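PDB 5WLH: LbaCas13a H328A (C2c2) from Lachnospiraceae bacterium NK4A179, which binds a CRISPR guide RNA and, as a Cas13a nuclease, is expected to cut RNA once a matching target pairs with the guide. Local coordinates for residues M298-L308 / A385-F395. Numbering follows the deposited sequence.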
ATOM      1  N   MET A 298       8.402  19.253  29.893  1.00 22.11           N
ATOM      2  CA  MET A 298       8.449  19.764  28.528  1.00 22.83           C
ATOM      3  C   MET A 298       7.110  19.586  27.823  1.00 22.28           C
ATOM      4  O   MET A 298       6.671  20.482  27.093  1.00 22.43           O
ATOM      5  CB  MET A 298       9.567  19.071  27.752  1.00 22.61           C
ATOM      6  CG  MET A 298      10.960  19.497  28.227  1.00 23.76           C
ATOM      7  SD  MET A 298      12.198  18.456  27.431  1.00 27.36           S
ATOM      8  CE  MET A 298      12.260  19.189  25.798  1.00 27.91           C
ATOM      9  N   LEU A 299       6.446  18.447  28.025  1.00 23.10           N
ATOM     10  CA  LEU A 299       5.119  18.277  27.434  1.00 25.13           C
ATOM     11  C   LEU A 299       4.125  19.262  28.027  1.00 27.90           C
ATOM     12  O   LEU A 299       3.206  19.715  27.337  1.00 23.43           O
ATOM     13  CB  LEU A 299       4.590  16.861  27.648  1.00 27.15           C
ATOM     14  CG  LEU A 299       5.019  15.786  26.660  1.00 36.07           C
ATOM     15  CD1 LEU A 299       3.964  14.668  26.654  1.00 35.25           C
ATOM     16  CD2 LEU A 299       5.210  16.395  25.270  1.00 35.11           C
ATOM     17  N   ARG A 300       4.287  19.605  29.300  1.00 21.50           N
ATOM     18  CA  ARG A 300       3.386  20.586  29.896  1.00 23.36           C
ATOM     19  C   ARG A 300       3.547  21.957  29.259  1.00 23.52           C
ATOM     20  O   ARG A 300       2.556  22.661  29.044  1.00 27.43           O
ATOM     21  CB  ARG A 300       3.637  20.666  31.398  1.00 25.28           C
ATOM     22  CG  ARG A 300       2.709  21.629  32.120  1.00 30.96           C
ATOM     23  CD  ARG A 300       2.787  21.387  33.632  1.00 33.93           C
ATOM     24  NE  ARG A 300       2.431  20.016  33.983  1.00 38.73           N
ATOM     25  CZ  ARG A 300       3.304  19.094  34.373  1.00 38.58           C
ATOM     26  NH1 ARG A 300       4.591  19.393  34.473  1.00 41.74           N
ATOM     27  NH2 ARG A 300       2.888  17.873  34.664  1.00 38.84           N
ATOM     28  N   ARG A 301       4.783  22.366  28.969  1.00 23.29           N
ATOM     29  CA  ARG A 301       4.982  23.644  28.300  1.00 24.85           C
ATOM     30  C   ARG A 301       4.370  23.632  26.910  1.00 26.67           C
ATOM     31  O   ARG A 301       3.779  24.625  26.473  1.00 22.23           O
ATOM     32  CB  ARG A 301       6.466  23.978  28.219  1.00 22.05           C
ATOM     33  CG  ARG A 301       7.074  24.282  29.616  1.00 22.26           C
ATOM     34  CD  ARG A 301       8.579  24.324  29.562  1.00 27.20           C
ATOM     35  NE  ARG A 301       9.114  24.178  30.917  1.00 30.01           N
ATOM     36  CZ  ARG A 301       9.163  25.172  31.800  1.00 39.10           C
ATOM     37  NH1 ARG A 301       8.728  26.372  31.457  1.00 38.28           N
ATOM     38  NH2 ARG A 301       9.658  24.974  33.018  1.00 37.48           N
ATOM     39  N   MET A 302       4.513  22.517  26.195  1.00 26.01           N
ATOM     40  CA  MET A 302       3.871  22.417  24.887  1.00 20.25           C
ATOM     41  C   MET A 302       2.352  22.427  25.024  1.00 22.96           C
ATOM     42  O   MET A 302       1.653  23.050  24.215  1.00 25.26           O
ATOM     43  CB  MET A 302       4.345  21.145  24.178  1.00 20.66           C
ATOM     44  CG  MET A 302       3.948  21.090  22.730  1.00 23.77           C
ATOM     45  SD  MET A 302       4.580  19.582  21.930  1.00 23.38           S
ATOM     46  CE  MET A 302       3.430  18.378  22.558  1.00 23.13           C
ATOM     47  N   ARG A 303       1.825  21.771  26.063  1.00 22.63           N
ATOM     48  CA  ARG A 303       0.388  21.802  26.304  1.00 25.83           C
ATOM     49  C   ARG A 303      -0.094  23.224  26.569  1.00 26.23           C
ATOM     50  O   ARG A 303      -1.165  23.619  26.092  1.00 23.08           O
ATOM     51  CB  ARG A 303       0.038  20.886  27.474  1.00 24.82           C
ATOM     52  CG  ARG A 303      -1.432  20.831  27.812  1.00 25.44           C
ATOM     53  CD  ARG A 303      -2.238  20.208  26.674  1.00 28.67           C
ATOM     54  NE  ARG A 303      -3.661  20.489  26.821  1.00 27.82           N
ATOM     55  CZ  ARG A 303      -4.600  20.076  25.980  1.00 30.87           C
ATOM     56  NH1 ARG A 303      -4.268  19.345  24.915  1.00 28.57           N
ATOM     57  NH2 ARG A 303      -5.871  20.409  26.200  1.00 26.63           N
ATOM     58  N   ARG A 304       0.677  24.002  27.336  1.00 28.95           N
ATOM     59  CA  ARG A 304       0.281  25.387  27.600  1.00 27.25           C
ATOM     60  C   ARG A 304       0.218  26.198  26.313  1.00 27.52           C
ATOM     61  O   ARG A 304      -0.640  27.077  26.162  1.00 26.49           O
ATOM     62  CB  ARG A 304       1.250  26.034  28.593  1.00 23.20           C
ATOM     63  CG  ARG A 304       1.045  25.543  30.008  1.00 26.72           C
ATOM     64  CD  ARG A 304       1.700  26.488  31.004  1.00 28.04           C
ATOM     65  NE  ARG A 304       1.792  25.888  32.331  1.00 28.77           N
ATOM     66  CZ  ARG A 304       2.867  25.258  32.778  1.00 32.28           C
ATOM     67  NH1 ARG A 304       3.937  25.148  31.997  1.00 28.16           N
ATOM     68  NH2 ARG A 304       2.876  24.747  34.003  1.00 32.86           N
ATOM     69  N   LEU A 305       1.120  25.928  25.368  1.00 23.79           N
ATOM     70  CA  LEU A 305       1.043  26.629  24.092  1.00 25.94           C
ATOM     71  C   LEU A 305      -0.264  26.315  23.377  1.00 25.57           C
ATOM     72  O   LEU A 305      -0.878  27.204  22.778  1.00 26.70           O
ATOM     73  CB  LEU A 305       2.225  26.266  23.205  1.00 23.74           C
ATOM     74  CG  LEU A 305       3.561  26.853  23.649  1.00 29.82           C
ATOM     75  CD1 LEU A 305       4.684  26.324  22.766  1.00 28.30           C
ATOM     76  CD2 LEU A 305       3.531  28.363  23.574  1.00 27.61           C
ATOM     77  N   VAL A 306      -0.694  25.050  23.409  1.00 24.13           N
ATOM     78  CA  VAL A 306      -1.965  24.692  22.779  1.00 25.25           C
ATOM     79  C   VAL A 306      -3.115  25.383  23.498  1.00 28.85           C
ATOM     80  O   VAL A 306      -4.032  25.929  22.869  1.00 25.12           O
ATOM     81  CB  VAL A 306      -2.156  23.166  22.780  1.00 26.21           C
ATOM     82  CG1 VAL A 306      -3.550  22.797  22.245  1.00 26.10           C
ATOM     83  CG2 VAL A 306      -1.061  22.485  21.972  1.00 27.34           C
ATOM     84  N   VAL A 307      -3.093  25.358  24.831  1.00 25.64           N
ATOM     85  CA  VAL A 307      -4.164  26.011  25.576  1.00 26.84           C
ATOM     86  C   VAL A 307      -4.191  27.503  25.257  1.00 27.15           C
ATOM     87  O   VAL A 307      -5.260  28.084  25.009  1.00 30.33           O
ATOM     88  CB  VAL A 307      -4.003  25.749  27.084  1.00 29.44           C
ATOM     89  CG1 VAL A 307      -4.958  26.665  27.886  1.00 30.19           C
ATOM     90  CG2 VAL A 307      -4.255  24.263  27.398  1.00 31.69           C
ATOM     91  N   LEU A 308      -3.016  28.142  25.245  1.00 25.54           N
ATOM     92  CA  LEU A 308      -2.935  29.560  24.900  1.00 28.42           C
ATOM     93  C   LEU A 308      -3.523  29.832  23.523  1.00 32.02           C
ATOM     94  O   LEU A 308      -4.280  30.793  23.333  1.00 30.06           O
ATOM     95  CB  LEU A 308      -1.486  30.036  24.948  1.00 26.55           C
ATOM     96  CG  LEU A 308      -1.241  31.372  24.251  1.00 28.84           C
ATOM     97  CD1 LEU A 308      -1.874  32.505  25.056  1.00 28.23           C
ATOM     98  CD2 LEU A 308       0.250  31.625  24.025  1.00 27.84           C
ATOM     99  N   ALA A 385       1.157  36.725  23.156  1.00 34.10           N
ATOM    100  CA  ALA A 385       1.216  36.247  24.531  1.00 36.19           C
ATOM    101  C   ALA A 385       2.532  35.534  24.842  1.00 38.88           C
ATOM    102  O   ALA A 385       3.054  35.669  25.956  1.00 38.14           O
ATOM    103  CB  ALA A 385       0.031  35.332  24.817  1.00 38.54           C
ATOM    104  N   VAL A 386       3.077  34.743  23.908  1.00 33.88           N
ATOM    105  CA  VAL A 386       4.346  34.087  24.229  1.00 36.51           C
ATOM    106  C   VAL A 386       5.476  35.096  24.300  1.00 41.90           C
ATOM    107  O   VAL A 386       6.498  34.837  24.955  1.00 42.24           O
ATOM    108  CB  VAL A 386       4.735  32.973  23.236  1.00 36.01           C
ATOM    109  CG1 VAL A 386       3.708  31.862  23.245  1.00 35.26           C
ATOM    110  CG2 VAL A 386       4.956  33.526  21.849  1.00 33.66           C
ATOM    111  N   GLU A 387       5.320  36.235  23.624  1.00 41.84           N
ATOM    112  CA  GLU A 387       6.276  37.332  23.726  1.00 46.04           C
ATOM    113  C   GLU A 387       6.117  38.084  25.044  1.00 48.19           C
ATOM    114  O   GLU A 387       7.113  38.480  25.661  1.00 53.34           O
ATOM    115  CB  GLU A 387       6.100  38.293  22.543  1.00 49.32           C
ATOM    116  CG  GLU A 387       6.583  37.759  21.188  1.00 53.53           C
ATOM    117  CD  GLU A 387       6.085  38.570  19.981  1.00 55.08           C
ATOM    118  OE1 GLU A 387       5.143  39.386  20.126  1.00 53.60           O
ATOM    119  OE2 GLU A 387       6.645  38.385  18.875  1.00 55.38           O
ATOM    120  N   GLU A 388       4.879  38.272  25.500  1.00 42.89           N
ATOM    121  CA  GLU A 388       4.588  39.181  26.602  1.00 39.84           C
ATOM    122  C   GLU A 388       4.292  38.500  27.922  1.00 42.26           C
ATOM    123  O   GLU A 388       4.501  39.109  28.970  1.00 49.37           O
ATOM    124  CB  GLU A 388       3.395  40.079  26.246  1.00 37.86           C
ATOM    125  CG  GLU A 388       3.625  40.918  25.018  1.00 41.13           C
ATOM    126  CD  GLU A 388       2.405  41.738  24.630  1.00 46.39           C
ATOM    127  OE1 GLU A 388       1.452  41.830  25.435  1.00 53.15           O
ATOM    128  OE2 GLU A 388       2.398  42.278  23.507  1.00 49.15           O
ATOM    129  N   ASP A 389       3.806  37.266  27.913  1.00 42.75           N
ATOM    130  CA  ASP A 389       3.276  36.649  29.124  1.00 45.20           C
ATOM    131  C   ASP A 389       3.752  35.203  29.238  1.00 41.04           C
ATOM    132  O   ASP A 389       2.971  34.291  29.504  1.00 37.16           O
ATOM    133  CB  ASP A 389       1.746  36.724  29.149  1.00 55.26           C
ATOM    134  CG  ASP A 389       1.191  37.029  30.533  1.00 64.30           C
ATOM    135  OD1 ASP A 389       1.991  37.200  31.482  1.00 65.72           O
ATOM    136  OD2 ASP A 389      -0.054  37.082  30.674  1.00 66.84           O
ATOM    137  N   ASN A 390       5.053  34.991  29.033  1.00 38.98           N
ATOM    138  CA  ASN A 390       5.665  33.676  29.174  1.00 35.99           C
ATOM    139  C   ASN A 390       5.977  33.427  30.644  1.00 35.39           C
ATOM    140  O   ASN A 390       5.171  32.826  31.362  1.00 33.49           O
ATOM    141  CB  ASN A 390       6.928  33.578  28.311  1.00 33.54           C
ATOM    142  CG  ASN A 390       7.509  32.177  28.290  1.00 32.01           C
ATOM    143  OD1 ASN A 390       7.069  31.314  29.039  1.00 29.81           O
ATOM    144  ND2 ASN A 390       8.510  31.950  27.439  1.00 35.57           N
ATOM    145  N   ASN A 391       7.136  33.895  31.095  1.00 41.66           N
ATOM    146  CA  ASN A 391       7.520  33.843  32.504  1.00 48.38           C
ATOM    147  C   ASN A 391       7.396  32.424  33.054  1.00 46.50           C
ATOM    148  O   ASN A 391       6.813  32.188  34.114  1.00 48.00           O
ATOM    149  CB  ASN A 391       6.690  34.826  33.338  1.00 55.03           C
ATOM    150  CG  ASN A 391       6.555  36.194  32.678  1.00 58.73           C
ATOM    151  OD1 ASN A 391       5.443  36.702  32.500  1.00 56.28           O
ATOM    152  ND2 ASN A 391       7.688  36.796  32.311  1.00 59.76           N
ATOM    153  N   GLY A 392       7.931  31.463  32.301  1.00 42.69           N
ATOM    154  CA  GLY A 392       7.962  30.082  32.732  1.00 39.48           C
ATOM    155  C   GLY A 392       6.807  29.219  32.275  1.00 36.99           C
ATOM    156  O   GLY A 392       6.820  28.010  32.545  1.00 37.88           O
ATOM    157  N   ARG A 393       5.802  29.796  31.614  1.00 32.30           N
ATOM    158  CA  ARG A 393       4.659  29.015  31.151  1.00 29.94           C
ATOM    159  C   ARG A 393       5.044  28.120  29.987  1.00 26.01           C
ATOM    160  O   ARG A 393       4.615  26.966  29.914  1.00 28.21           O
ATOM    161  CB  ARG A 393       3.534  29.941  30.699  1.00 30.27           C
ATOM    162  CG  ARG A 393       2.617  30.418  31.798  1.00 35.18           C
ATOM    163  CD  ARG A 393       1.703  31.511  31.284  1.00 39.22           C
ATOM    164  NE  ARG A 393       1.042  32.204  32.381  1.00 42.09           N
ATOM    165  CZ  ARG A 393       1.532  33.279  32.987  1.00 46.66           C
ATOM    166  NH1 ARG A 393       2.696  33.796  32.602  1.00 45.05           N
ATOM    167  NH2 ARG A 393       0.856  33.835  33.977  1.00 52.36           N
ATOM    168  N   TYR A 394       5.797  28.668  29.036  1.00 28.13           N
ATOM    169  CA  TYR A 394       6.131  28.032  27.779  1.00 25.98           C
ATOM    170  C   TYR A 394       7.619  27.704  27.810  1.00 26.62           C
ATOM    171  O   TYR A 394       8.225  27.620  28.894  1.00 26.25           O
ATOM    172  CB  TYR A 394       5.714  28.961  26.633  1.00 24.54           C
ATOM    173  CG  TYR A 394       4.346  29.578  26.878  1.00 26.90           C
ATOM    174  CD1 TYR A 394       3.213  28.784  26.963  1.00 27.08           C
ATOM    175  CD2 TYR A 394       4.201  30.955  27.061  1.00 30.15           C
ATOM    176  CE1 TYR A 394       1.956  29.336  27.213  1.00 29.11           C
ATOM    177  CE2 TYR A 394       2.962  31.516  27.311  1.00 29.82           C
ATOM    178  CZ  TYR A 394       1.845  30.703  27.388  1.00 31.73           C
ATOM    179  OH  TYR A 394       0.606  31.248  27.628  1.00 27.23           O
ATOM    180  N   PHE A 395       8.220  27.531  26.639  1.00 26.54           N
ATOM    181  CA  PHE A 395       9.642  27.234  26.619  1.00 27.49           C
ATOM    182  C   PHE A 395      10.461  28.512  26.761  1.00 31.41           C
ATOM    183  O   PHE A 395      10.041  29.600  26.344  1.00 27.13           O
ATOM    184  CB  PHE A 395      10.001  26.473  25.343  1.00 27.10           C
ATOM    185  CG  PHE A 395       9.324  25.130  25.251  1.00 24.26           C
ATOM    186  CD1 PHE A 395       9.805  24.040  25.956  1.00 24.30           C
ATOM    187  CD2 PHE A 395       8.170  24.970  24.495  1.00 24.90           C
ATOM    188  CE1 PHE A 395       9.156  22.800  25.878  1.00 25.84           C
ATOM    189  CE2 PHE A 395       7.532  23.754  24.415  1.00 25.39           C
ATOM    190  CZ  PHE A 395       8.021  22.661  25.111  1.00 24.93           C
TER
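Arg301 and Arg304, one turn apart on helix 292-311, each give an N-H to a backbone carbonyl of the loop that follows helix 357-388. Arg301 NH1 lies 2.9 Å from Tyr394 O (N-H...O 151°), which sits near the guanidinium plane, while NE of the same group salt-bridges Asp297. Arg304 NH1 reaches Arg393 O at 2.8 Å, bending more at the carbonyl (C=O...N 130°). Arg301 CB, directed at the loop by the helix, lies over the Phe395 ring, 3.8 Å from its centroid, a CH-pi contact; the chain beyond it, extended from CG to NE, carries the guanidinium to Tyr394 O. The loop makes a type I' beta turn from Asn390 to Arg393, with Gly392 at backbone angles that call for glycine. Asn390 satisfies several of its polar atoms: OD1 accepts Tyr394 N at 2.9 Å, ND2 donates to Phe395 O, which Asn401 also bonds, and the backbone O takes N and NH1 of Arg393, whose NE bonds Leu318 O. Leu305 CD2 touches both Tyr394 CD1 (3.4 Å) and Val386 CG1 (3.5 Å). Tyr394 O would probably lose this donor, and Asp297 its charged partner, with an alanine at Arg301. Two arginines thus bind main-chain oxygens, so the polar grip depends on the loop's backbone path, while Leu305 and Leu308 make apolar contacts with Tyr394, Val386 and Ala385.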